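Local structure of annexin (Schistosoma mansoni, 4MDU) at residues Ile16-His22 and Thr245-Tyr250; His25-Ile30 and Ser320-Asp326; Leu138-Lys144 and Val186-Asp192. The protein binds acidic phospholipid membranes in a calcium-dependent manner, aggregates liposomes when calcium is present, and takes part in worm reproduction and host-parasite interaction. Residues are numbered along the deposited sequence.

Interaction 1 of 3, residues Ile16-His22 and Thr245-Tyr250; sequences IHSFDPH and TPYQLY
Here the N-terminal arm of an annexin, in the loop before helix 38-48, lies across the start of a helix in the third repeat of the all-helical core. Ile16 and His17 belong to a 3-10 segment begun earlier in the chain; from Phe19 (phi/psi -121/142) through Asp20 the arm is extended, and it turns at Pro21. The closest CA pair is Pro21-Tyr247, 5.6 Å. Thr245 is the N-cap of helix 246-260: with chi1 p, its OG1 accepts from Gln248 N at 3.1 Å, the short side chain reaching forward to a first-turn amide with no backbone acceptor in the helix. Pro246, at the first helical position, where no amide hydrogen is needed, sets its ring against Ile16 (CD to CG1 4.1 Å). Tyr247, chi1 m, lays its flat ring along the arm and has the largest covered area of the contact. Its CE2 is 4.1 Å from Ile16 CG1, its CE1 3.8 Å from Phe19 CB, and its OH 2.8 Å from Ile16 O: the ring packs on apolar side chains, the hydroxyl near the arm's backbone. Water 1 donates to Tyr247 O (3.1 Å) and Pro21 O (3.3 Å). Gln248 and Leu249 turn to the repeat's own helices, 212-224 and 274-288. Tyr250, chi1 t, offers a ring face to Pro21, whose CB sits 3.6 Å from the ring centroid, 15° off the normal, a CH-pi contact suited to a rigid proline ring. At the exposed edge the poorly ordered His22 gives a weak hydrogen bond, NE2 to Tyr250 OH, 3.1 Å.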
loop_
_atom_site.group_PDB
_atom_site.type_symbol
_atom_site.label_atom_id
_atom_site.label_comp_id
_atom_site.label_asym_id
_atom_site.label_seq_id
_atom_site.Cartn_x
_atom_site.Cartn_y
_atom_site.Cartn_z
ATOM N N ILE B 16 -6.121 -12.898 -25.493
ATOM C CA ILE B 16 -4.927 -12.122 -25.246
ATOM C C ILE B 16 -4.226 -12.527 -23.929
ATOM O O ILE B 16 -3.016 -12.328 -23.784
ATOM C CB ILE B 16 -5.247 -10.629 -25.252
ATOM C CG1 ILE B 16 -3.982 -9.827 -25.543
ATOM C CG2 ILE B 16 -5.887 -10.224 -23.933
ATOM C CD1 ILE B 16 -4.252 -8.541 -26.280
ATOM N N HIS B 17 -4.975 -13.110 -22.992
ATOM C CA HIS B 17 -4.393 -13.611 -21.722
ATOM C C HIS B 17 -3.843 -15.036 -21.816
ATOM O O HIS B 17 -3.266 -15.546 -20.856
ATOM C CB HIS B 17 -5.427 -13.612 -20.586
ATOM C CG HIS B 17 -6.126 -12.302 -20.390
ATOM N ND1 HIS B 17 -5.518 -11.215 -19.800
ATOM C CD2 HIS B 17 -7.390 -11.914 -20.686
ATOM C CE1 HIS B 17 -6.377 -10.213 -19.745
ATOM N NE2 HIS B 17 -7.518 -10.608 -20.284
ATOM N N SER B 18 -4.025 -15.669 -22.968
ATOM C CA SER B 18 -3.941 -17.116 -23.062
ATOM C C SER B 18 -2.553 -17.683 -23.272
ATOM O O SER B 18 -2.332 -18.866 -23.037
ATOM C CB SER B 18 -4.850 -17.608 -24.183
ATOM O OG SER B 18 -6.162 -17.817 -23.710
ATOM N N PHE B 19 -1.618 -16.856 -23.715
ATOM C CA PHE B 19 -0.279 -17.357 -24.007
ATOM C C PHE B 19 0.776 -16.642 -23.177
ATOM O O PHE B 19 0.675 -15.435 -22.936
ATOM C CB PHE B 19 0.024 -17.186 -25.493
ATOM C CG PHE B 19 -0.974 -17.845 -26.387
ATOM C CD1 PHE B 19 -0.807 -19.164 -26.777
ATOM C CD2 PHE B 19 -2.081 -17.155 -26.839
ATOM C CE1 PHE B 19 -1.727 -19.782 -27.611
ATOM C CE2 PHE B 19 -3.009 -17.768 -27.675
ATOM C CZ PHE B 19 -2.827 -19.084 -28.059
ATOM N N ASP B 20 1.781 -17.390 -22.730
ATOM C CA ASP B 20 2.889 -16.791 -21.992
ATOM C C ASP B 20 3.756 -15.949 -22.930
ATOM O O ASP B 20 3.501 -15.896 -24.133
ATOM C CB ASP B 20 3.714 -17.865 -21.272
ATOM C CG ASP B 20 4.504 -18.748 -22.222
ATOM O OD1 ASP B 20 4.876 -19.863 -21.808
ATOM O OD2 ASP B 20 4.759 -18.350 -23.371
ATOM N N PRO B 21 4.779 -15.277 -22.382
ATOM C CA PRO B 21 5.609 -14.383 -23.204
ATOM C C PRO B 21 6.234 -15.089 -24.411
ATOM O O PRO B 21 6.469 -14.456 -25.447
ATOM C CB PRO B 21 6.701 -13.939 -22.227
ATOM C CG PRO B 21 6.023 -13.990 -20.888
ATOM C CD PRO B 21 5.151 -15.220 -20.958
ATOM N N HIS B 22 6.479 -16.388 -24.272
ATOM C CA HIS B 22 7.141 -17.173 -25.302
ATOM C C HIS B 22 6.173 -17.878 -26.231
ATOM O O HIS B 22 6.592 -18.654 -27.074
ATOM C CB HIS B 22 8.083 -18.195 -24.668
ATOM C CG HIS B 22 9.128 -17.576 -23.796
ATOM N ND1 HIS B 22 9.136 -17.722 -22.426
ATOM C CD2 HIS B 22 10.181 -16.780 -24.097
ATOM C CE1 HIS B 22 10.158 -17.054 -21.922
ATOM N NE2 HIS B 22 10.810 -16.476 -22.916
ATOM N N THR B 245 0.551 -4.659 -25.524
ATOM C CA THR B 245 0.034 -5.971 -25.219
ATOM C C THR B 245 1.057 -6.728 -24.362
ATOM O O THR B 245 2.242 -6.378 -24.331
ATOM C CB THR B 245 -0.232 -6.762 -26.491
ATOM O OG1 THR B 245 1.016 -7.207 -27.030
ATOM C CG2 THR B 245 -0.984 -5.893 -27.522
ATOM N N PRO B 246 0.610 -7.775 -23.661
ATOM C CA PRO B 246 1.599 -8.457 -22.823
ATOM C C PRO B 246 2.794 -8.920 -23.659
ATOM O O PRO B 246 3.932 -8.814 -23.208
ATOM C CB PRO B 246 0.813 -9.647 -22.256
ATOM C CG PRO B 246 -0.623 -9.194 -22.310
ATOM C CD PRO B 246 -0.715 -8.415 -23.589
ATOM N N TYR B 247 2.543 -9.378 -24.878
ATOM C CA TYR B 247 3.624 -9.854 -25.751
ATOM C C TYR B 247 4.619 -8.747 -26.116
ATOM O O TYR B 247 5.840 -8.925 -25.978
ATOM C CB TYR B 247 3.040 -10.553 -26.979
ATOM C CG TYR B 247 1.883 -11.450 -26.589
ATOM C CD1 TYR B 247 2.112 -12.708 -26.044
ATOM C CD2 TYR B 247 0.568 -11.021 -26.718
ATOM C CE1 TYR B 247 1.061 -13.522 -25.651
ATOM C CE2 TYR B 247 -0.486 -11.827 -26.332
ATOM C CZ TYR B 247 -0.229 -13.080 -25.793
ATOM O OH TYR B 247 -1.265 -13.890 -25.401
ATOM N N GLN B 248 4.091 -7.594 -26.534
ATOM C CA GLN B 248 4.913 -6.417 -26.841
ATOM C C GLN B 248 5.726 -5.928 -25.636
ATOM O O GLN B 248 6.881 -5.518 -25.798
ATOM C CB GLN B 248 4.029 -5.277 -27.373
ATOM C CG GLN B 248 4.795 -4.031 -27.815
ATOM C CD GLN B 248 5.702 -4.289 -29.008
ATOM O OE1 GLN B 248 5.451 -5.184 -29.816
ATOM N NE2 GLN B 248 6.776 -3.521 -29.105
ATOM N N LEU B 249 5.122 -5.958 -24.438
ATOM C CA LEU B 249 5.795 -5.503 -23.218
ATOM C C LEU B 249 6.991 -6.381 -22.922
ATOM O O LEU B 249 8.060 -5.909 -22.534
ATOM C CB LEU B 249 4.856 -5.557 -22.019
ATOM C CG LEU B 249 4.330 -4.220 -21.552
ATOM C CD1 LEU B 249 3.483 -4.399 -20.310
ATOM C CD2 LEU B 249 5.498 -3.304 -21.294
ATOM N N TYR B 250 6.792 -7.677 -23.090
ATOM C CA TYR B 250 7.873 -8.608 -22.887
ATOM C C TYR B 250 9.044 -8.268 -23.806
ATOM O O TYR B 250 10.168 -8.029 -23.348
ATOM C CB TYR B 250 7.410 -10.029 -23.134
ATOM C CG TYR B 250 8.535 -10.989 -22.910
ATOM C CD1 TYR B 250 8.977 -11.270 -21.624
ATOM C CD2 TYR B 250 9.185 -11.582 -23.972
ATOM C CE1 TYR B 250 10.025 -12.144 -21.399
ATOM C CE2 TYR B 250 10.236 -12.459 -23.761
ATOM C CZ TYR B 250 10.651 -12.736 -22.471
ATOM O OH TYR B 250 11.697 -13.609 -22.255
HETATM O O HOH W 1 7.283 -11.524 -26.679
#

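Interaction 2 of 3, residues His25-Ile30 and Ser320-Asp326; sequences HYRPTI and SEIDLQD
Arg27 and Asp326 form a two-pronged polar clasp: Arg27 N donates to Asp326 OD1 (2.6 Å), and Arg27 NH1 makes a salt bridge with Asp326 OD2 (2.9 Å). The N-terminal arm of the annexin, without helix or strand, is thereby fixed to the first turn of helix 324-335 and, through Ser320 O, to the link from helix 311-320 in the fourth repeat. A carboxylate (chi1 m) has two oxygens, one for each donor; Asp329 is a second partner of Arg27. Ser320 O takes Ile30 N at 2.8 Å and, weakly, Thr29 N at 2.8 Å. Water 3 donates to Ile30 O and Glu321 O, both 2.7 Å. The CA register is Pro28-Asp323 4.3 Å, Thr29-Ser320 5.0 Å and Ile30-Glu321 4.7 Å. Pro28, lacking an amide hydrogen, needs no acceptor here. Gln325 CG covers one face of the Arg27 guanidinium, 3.7 Å from NH2. Asp323 is the helix N-cap, but its carboxylate goes to Arg290 and Arg319. Tyr26, chi1 m, packs its CB 3.6 Å from Asp323 CB.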
loop_
_atom_site.group_PDB
_atom_site.type_symbol
_atom_site.label_atom_id
_atom_site.label_comp_id
_atom_site.label_asym_id
_atom_site.label_seq_id
_atom_site.Cartn_x
_atom_site.Cartn_y
_atom_site.Cartn_z
ATOM N N HIS B 25 0.871 -21.906 -24.352
ATOM C CA HIS B 25 -0.408 -21.744 -23.650
ATOM C C HIS B 25 -0.221 -21.718 -22.135
ATOM O O HIS B 25 0.541 -22.521 -21.584
ATOM C CB HIS B 25 -1.345 -22.917 -23.944
ATOM C CG HIS B 25 -2.107 -22.796 -25.220
ATOM N ND1 HIS B 25 -1.654 -23.326 -26.410
ATOM C CD2 HIS B 25 -3.308 -22.233 -25.491
ATOM C CE1 HIS B 25 -2.536 -23.080 -27.362
ATOM N NE2 HIS B 25 -3.550 -22.420 -26.831
ATOM N N TYR B 26 -0.933 -20.822 -21.458
ATOM C CA TYR B 26 -1.050 -20.917 -20.005
ATOM C C TYR B 26 -1.991 -22.065 -19.684
ATOM O O TYR B 26 -2.829 -22.421 -20.506
ATOM C CB TYR B 26 -1.570 -19.617 -19.389
ATOM C CG TYR B 26 -0.511 -18.562 -19.184
ATOM C CD1 TYR B 26 0.561 -18.776 -18.302
ATOM C CD2 TYR B 26 -0.573 -17.353 -19.869
ATOM C CE1 TYR B 26 1.529 -17.798 -18.108
ATOM C CE2 TYR B 26 0.387 -16.374 -19.685
ATOM C CZ TYR B 26 1.433 -16.597 -18.805
ATOM O OH TYR B 26 2.379 -15.616 -18.631
ATOM N N ARG B 27 -1.838 -22.660 -18.503
ATOM C CA ARG B 27 -2.640 -23.818 -18.145
ATOM C C ARG B 27 -3.640 -23.455 -17.065
ATOM O O ARG B 27 -3.253 -23.023 -15.976
ATOM C CB ARG B 27 -1.746 -24.973 -17.668
ATOM C CG ARG B 27 -0.688 -25.373 -18.677
ATOM C CD ARG B 27 0.644 -25.651 -18.009
ATOM N NE ARG B 27 0.623 -26.916 -17.304
ATOM C CZ ARG B 27 1.162 -27.114 -16.104
ATOM N NH1 ARG B 27 1.769 -26.124 -15.458
ATOM N NH2 ARG B 27 1.083 -28.306 -15.545
ATOM N N PRO B 28 -4.934 -23.632 -17.364
ATOM C CA PRO B 28 -6.004 -23.369 -16.395
ATOM C C PRO B 28 -6.351 -24.613 -15.583
ATOM O O PRO B 28 -5.996 -25.727 -15.990
ATOM C CB PRO B 28 -7.189 -22.995 -17.292
ATOM C CG PRO B 28 -6.966 -23.814 -18.527
ATOM C CD PRO B 28 -5.466 -23.971 -18.696
ATOM N N THR B 29 -7.050 -24.446 -14.462
ATOM C CA THR B 29 -7.574 -25.625 -13.757
ATOM C C THR B 29 -8.993 -25.962 -14.223
ATOM O O THR B 29 -9.510 -27.042 -13.930
ATOM C CB THR B 29 -7.594 -25.429 -12.242
ATOM O OG1 THR B 29 -8.363 -24.260 -11.929
ATOM C CG2 THR B 29 -6.166 -25.275 -11.708
ATOM N N ILE B 30 -9.638 -25.030 -14.921
ATOM C CA ILE B 30 -10.970 -25.302 -15.471
ATOM C C ILE B 30 -11.051 -25.001 -16.967
ATOM O O ILE B 30 -10.824 -23.871 -17.399
ATOM C CB ILE B 30 -12.122 -24.573 -14.718
ATOM C CG1 ILE B 30 -12.171 -25.002 -13.237
ATOM C CG2 ILE B 30 -13.483 -24.869 -15.414
ATOM C CD1 ILE B 30 -13.044 -24.049 -12.308
ATOM N N SER B 320 -8.891 -19.508 -12.602
ATOM C CA SER B 320 -9.142 -20.925 -12.787
ATOM C C SER B 320 -9.284 -21.288 -14.259
ATOM O O SER B 320 -8.817 -22.340 -14.693
ATOM C CB SER B 320 -10.383 -21.355 -11.999
ATOM O OG SER B 320 -11.551 -20.725 -12.479
ATOM N N GLU B 321 -9.937 -20.422 -15.026
ATOM C CA GLU B 321 -10.159 -20.731 -16.425
ATOM C C GLU B 321 -9.107 -20.080 -17.315
ATOM O O GLU B 321 -9.222 -20.128 -18.530
ATOM C CB GLU B 321 -11.597 -20.399 -16.881
ATOM C CG GLU B 321 -12.075 -18.982 -16.625
ATOM C CD GLU B 321 -13.542 -18.785 -17.024
ATOM O OE1 GLU B 321 -14.436 -19.126 -16.214
ATOM O OE2 GLU B 321 -13.801 -18.304 -18.154
ATOM N N ILE B 322 -8.061 -19.518 -16.716
ATOM C CA ILE B 322 -6.991 -18.926 -17.524
ATOM C C ILE B 322 -5.631 -19.564 -17.289
ATOM O O ILE B 322 -5.087 -20.234 -18.169
ATOM C CB ILE B 322 -6.883 -17.400 -17.321
ATOM C CG1 ILE B 322 -8.249 -16.745 -17.579
ATOM C CG2 ILE B 322 -5.822 -16.808 -18.273
ATOM C CD1 ILE B 322 -8.320 -15.304 -17.128
ATOM N N ASP B 323 -5.075 -19.375 -16.098
ATOM C CA ASP B 323 -3.690 -19.753 -15.901
ATOM C C ASP B 323 -3.406 -20.257 -14.482
ATOM O O ASP B 323 -2.261 -20.273 -14.045
ATOM C CB ASP B 323 -2.800 -18.544 -16.209
ATOM C CG ASP B 323 -3.312 -17.284 -15.558
ATOM O OD1 ASP B 323 -4.240 -17.387 -14.709
ATOM O OD2 ASP B 323 -2.813 -16.190 -15.900
ATOM N N LEU B 324 -4.451 -20.642 -13.762
ATOM C CA LEU B 324 -4.288 -20.991 -12.357
ATOM C C LEU B 324 -3.260 -22.133 -12.109
ATOM O O LEU B 324 -2.463 -22.045 -11.199
ATOM C CB LEU B 324 -5.644 -21.272 -11.692
ATOM C CG LEU B 324 -5.534 -21.685 -10.215
ATOM C CD1 LEU B 324 -4.797 -20.614 -9.398
ATOM C CD2 LEU B 324 -6.921 -21.948 -9.630
ATOM N N GLN B 325 -3.259 -23.174 -12.928
ATOM C CA GLN B 325 -2.266 -24.232 -12.762
ATOM C C GLN B 325 -0.831 -23.699 -12.777
ATOM O O GLN B 325 -0.003 -24.112 -11.965
ATOM C CB GLN B 325 -2.422 -25.330 -13.805
ATOM C CG GLN B 325 -1.517 -26.529 -13.539
ATOM C CD GLN B 325 -1.896 -27.272 -12.269
ATOM O OE1 GLN B 325 -1.047 -27.540 -11.413
ATOM N NE2 GLN B 325 -3.177 -27.602 -12.136
ATOM N N ASP B 326 -0.538 -22.777 -13.686
ATOM C CA ASP B 326 0.799 -22.220 -13.761
ATOM C C ASP B 326 1.086 -21.382 -12.535
ATOM O O ASP B 326 2.221 -21.315 -12.060
ATOM C CB ASP B 326 0.980 -21.398 -15.044
ATOM C CG ASP B 326 1.010 -22.273 -16.281
ATOM O OD1 ASP B 326 0.328 -21.951 -17.274
ATOM O OD2 ASP B 326 1.702 -23.309 -16.248
HETATM O O HOH W 2 2.007 -22.946 -19.296
HETATM O O HOH W 3 -10.577 -22.262 -19.536
#

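Interaction 3 of 3, residues Leu138-Lys144 and Val186-Asp192; sequences LWNDEMK and VQAERDD
Asn140, with chi1 m and chi2 -23°, points its amide at the backbone after helix 177-187; donor and acceptor side by side suit it to a bidentate grip, OD1 accepting from Arg190 N (2.9 Å) and ND2 donating to Arg190 O (2.6 Å). Two weak bonds, each 3.2 Å, run from ND2 to Asp192 OD1 and OD2. Arg190, m,t,p over its first three chi angles, lays its guanidinium on the Trp139 indole, centres 3.9 Å apart and planes at 19°, a cation-pi stack; CD stands 4.0 Å over the centroid of the six-membered ring. NH1 bonds weakly to Leu138 O (3.0 Å), and NE goes to Cys242 O. Trp139, chi1 -140°, sends NE1 to Asp191 O at 2.8 Å. Within the second annexin repeat, this ties the N-terminus of helix 140-156 to the C-terminal exit of helix 177-187. Trp139 is the N-cap, and Glu142 OE1 accepts from its N (2.9 Å). Ala188 leaves the helix with positive phi (59/41), its small CB facing Asn140 across the closest CA pair, 4.3 Å. Met143, chi1 t and chi2 p, brings CE, the terminal methyl of a flexible chain, to 3.3 Å from Val186 CG2, a methyl of the branched valine. Lys144, extended beyond its chi1 of m, rests CE 3.9 Å from Ala188 CB; water 5 accepts weakly from its NZ (3.0 Å) and donates to Ala188 O.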
loop_
_atom_site.group_PDB
_atom_site.type_symbol
_atom_site.label_atom_id
_atom_site.label_comp_id
_atom_site.label_asym_id
_atom_site.label_seq_id
_atom_site.Cartn_x
_atom_site.Cartn_y
_atom_site.Cartn_z
ATOM N N LEU B 138 -7.845 -6.900 -16.887
ATOM C CA LEU B 138 -8.897 -6.757 -17.894
ATOM C C LEU B 138 -8.375 -6.132 -19.173
ATOM O O LEU B 138 -7.791 -5.043 -19.149
ATOM C CB LEU B 138 -10.062 -5.914 -17.361
ATOM C CG LEU B 138 -10.797 -6.483 -16.142
ATOM C CD1 LEU B 138 -11.729 -5.437 -15.543
ATOM C CD2 LEU B 138 -11.563 -7.755 -16.516
ATOM N N TRP B 139 -8.601 -6.799 -20.296
ATOM C CA TRP B 139 -8.318 -6.140 -21.565
ATOM C C TRP B 139 -9.537 -5.343 -22.049
ATOM O O TRP B 139 -10.578 -5.307 -21.383
ATOM C CB TRP B 139 -7.784 -7.110 -22.624
ATOM C CG TRP B 139 -6.684 -6.466 -23.414
ATOM C CD1 TRP B 139 -6.756 -5.997 -24.704
ATOM C CD2 TRP B 139 -5.355 -6.163 -22.950
ATOM N NE1 TRP B 139 -5.550 -5.447 -25.069
ATOM C CE2 TRP B 139 -4.677 -5.529 -24.011
ATOM C CE3 TRP B 139 -4.669 -6.382 -21.748
ATOM C CZ2 TRP B 139 -3.347 -5.117 -23.908
ATOM C CZ3 TRP B 139 -3.343 -5.968 -21.649
ATOM C CH2 TRP B 139 -2.701 -5.341 -22.725
ATOM N N ASN B 140 -9.397 -4.693 -23.197
ATOM C CA ASN B 140 -10.358 -3.681 -23.624
ATOM C C ASN B 140 -11.833 -4.078 -23.549
ATOM O O ASN B 140 -12.647 -3.378 -22.933
ATOM C CB ASN B 140 -9.996 -3.161 -25.027
ATOM C CG ASN B 140 -8.696 -2.377 -25.033
ATOM O OD1 ASN B 140 -8.276 -1.845 -23.997
ATOM N ND2 ASN B 140 -8.041 -2.309 -26.197
ATOM N N ASP B 141 -12.179 -5.178 -24.201
ATOM C CA ASP B 141 -13.559 -5.634 -24.254
ATOM C C ASP B 141 -14.089 -6.088 -22.891
ATOM O O ASP B 141 -15.257 -5.883 -22.564
ATOM C CB ASP B 141 -13.687 -6.751 -25.278
ATOM C CG ASP B 141 -13.537 -6.232 -26.701
ATOM O OD1 ASP B 141 -13.916 -5.074 -26.918
ATOM O OD2 ASP B 141 -13.045 -6.957 -27.581
ATOM N N GLU B 142 -13.219 -6.706 -22.102
ATOM C CA GLU B 142 -13.590 -7.148 -20.763
ATOM C C GLU B 142 -13.878 -5.935 -19.908
ATOM O O GLU B 142 -14.869 -5.898 -19.183
ATOM C CB GLU B 142 -12.462 -7.998 -20.176
ATOM C CG GLU B 142 -12.236 -9.249 -21.027
ATOM C CD GLU B 142 -10.946 -9.993 -20.713
ATOM O OE1 GLU B 142 -9.947 -9.342 -20.341
ATOM O OE2 GLU B 142 -10.933 -11.240 -20.856
ATOM N N MET B 143 -13.021 -4.926 -20.040
ATOM C CA MET B 143 -13.134 -3.707 -19.256
ATOM C C MET B 143 -14.471 -3.025 -19.517
ATOM O O MET B 143 -15.137 -2.561 -18.572
ATOM C CB MET B 143 -11.965 -2.763 -19.581
ATOM C CG MET B 143 -11.970 -1.474 -18.797
ATOM S SD MET B 143 -11.459 -1.672 -17.076
ATOM C CE MET B 143 -12.613 -0.566 -16.298
ATOM N N LYS B 144 -14.863 -2.977 -20.796
ATOM C CA LYS B 144 -16.126 -2.348 -21.203
ATOM C C LYS B 144 -17.302 -3.147 -20.664
ATOM O O LYS B 144 -18.301 -2.575 -20.231
ATOM C CB LYS B 144 -16.236 -2.215 -22.741
ATOM C CG LYS B 144 -15.197 -1.282 -23.364
ATOM C CD LYS B 144 -15.271 -1.286 -24.891
ATOM C CE LYS B 144 -14.156 -0.466 -25.518
ATOM N NZ LYS B 144 -14.342 -0.298 -27.006
ATOM N N VAL B 186 -8.944 2.032 -17.532
ATOM C CA VAL B 186 -10.399 2.025 -17.635
ATOM C C VAL B 186 -10.861 2.635 -18.982
ATOM O O VAL B 186 -11.945 2.344 -19.475
ATOM C CB VAL B 186 -11.030 2.738 -16.439
ATOM C CG1 VAL B 186 -12.522 2.918 -16.638
ATOM C CG2 VAL B 186 -10.751 1.929 -15.152
ATOM N N GLN B 187 -10.012 3.447 -19.596
ATOM C CA GLN B 187 -10.286 3.923 -20.957
ATOM C C GLN B 187 -10.556 2.768 -21.934
ATOM O O GLN B 187 -11.277 2.942 -22.910
ATOM C CB GLN B 187 -9.120 4.757 -21.494
ATOM C CG GLN B 187 -8.803 6.007 -20.704
ATOM C CD GLN B 187 -9.902 7.049 -20.778
ATOM O OE1 GLN B 187 -10.895 6.875 -21.488
ATOM N NE2 GLN B 187 -9.727 8.144 -20.045
ATOM N N ALA B 188 -9.958 1.605 -21.683
ATOM C CA ALA B 188 -10.110 0.458 -22.588
ATOM C C ALA B 188 -9.616 0.780 -24.005
ATOM O O ALA B 188 -10.270 0.422 -24.995
ATOM C CB ALA B 188 -11.581 0.005 -22.636
ATOM N N GLU B 189 -8.486 1.484 -24.103
ATOM C CA GLU B 189 -7.855 1.709 -25.400
ATOM C C GLU B 189 -6.425 1.199 -25.403
ATOM O O GLU B 189 -5.527 1.858 -25.925
ATOM C CB GLU B 189 -7.898 3.190 -25.791
ATOM C CG GLU B 189 -9.282 3.655 -26.239
ATOM C CD GLU B 189 -9.307 5.134 -26.589
ATOM O OE1 GLU B 189 -8.428 5.567 -27.366
ATOM O OE2 GLU B 189 -10.201 5.859 -26.095
ATOM N N ARG B 190 -6.214 0.031 -24.808
ATOM C CA ARG B 190 -4.904 -0.613 -24.869
ATOM C C ARG B 190 -4.732 -1.203 -26.273
ATOM O O ARG B 190 -5.724 -1.434 -26.970
ATOM C CB ARG B 190 -4.795 -1.695 -23.788
ATOM C CG ARG B 190 -5.246 -1.218 -22.411
ATOM C CD ARG B 190 -5.405 -2.348 -21.383
ATOM N NE ARG B 190 -4.131 -2.614 -20.746
ATOM C CZ ARG B 190 -3.934 -3.399 -19.694
ATOM N NH1 ARG B 190 -4.940 -4.028 -19.079
ATOM N NH2 ARG B 190 -2.697 -3.526 -19.250
ATOM N N ASP B 191 -3.492 -1.435 -26.702
ATOM C CA ASP B 191 -3.277 -2.062 -28.000
ATOM C C ASP B 191 -3.995 -3.384 -28.070
ATOM O O ASP B 191 -4.050 -4.122 -27.089
ATOM C CB ASP B 191 -1.799 -2.312 -28.280
ATOM C CG ASP B 191 -0.982 -1.043 -28.286
ATOM O OD1 ASP B 191 -1.573 0.065 -28.335
ATOM O OD2 ASP B 191 0.258 -1.164 -28.220
ATOM N N ASP B 192 -4.513 -3.693 -29.248
ATOM C CA ASP B 192 -5.212 -4.944 -29.487
ATOM C C ASP B 192 -4.433 -5.857 -30.427
ATOM O O ASP B 192 -3.542 -5.423 -31.153
ATOM C CB ASP B 192 -6.599 -4.668 -30.093
ATOM C CG ASP B 192 -7.608 -4.219 -29.059
ATOM O OD1 ASP B 192 -7.781 -4.937 -28.036
ATOM O OD2 ASP B 192 -8.224 -3.145 -29.270
HETATM O O HOH W 4 -10.243 -6.503 -26.320
HETATM O O HOH W 5 -12.420 1.850 -26.354
#

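All three contacts mix buried and surface residues. Interactions 1 and 2 bring successive parts of the N-terminal arm onto repeats 3 and 4, whereas interaction 3 joins two helix ends within repeat 2. Chemistry varies accordingly: aromatic and proline packing dominates interaction 1, a salt bridge and backbone amides interaction 2, and side-chain-to-backbone bonds with a cation-pi stack interaction 3. Interaction 1 touches both others. Ser18 O and Tyr26 N, 2.9 Å apart, join it to interaction 2; His17 NE2 lies 2.7 Å from Glu142 OE1, and Ile16 CD1 3.6 Å from Trp139 NE1, in interaction 3. Interactions 2 and 3 do not touch, their nearest atoms about 6 Å apart.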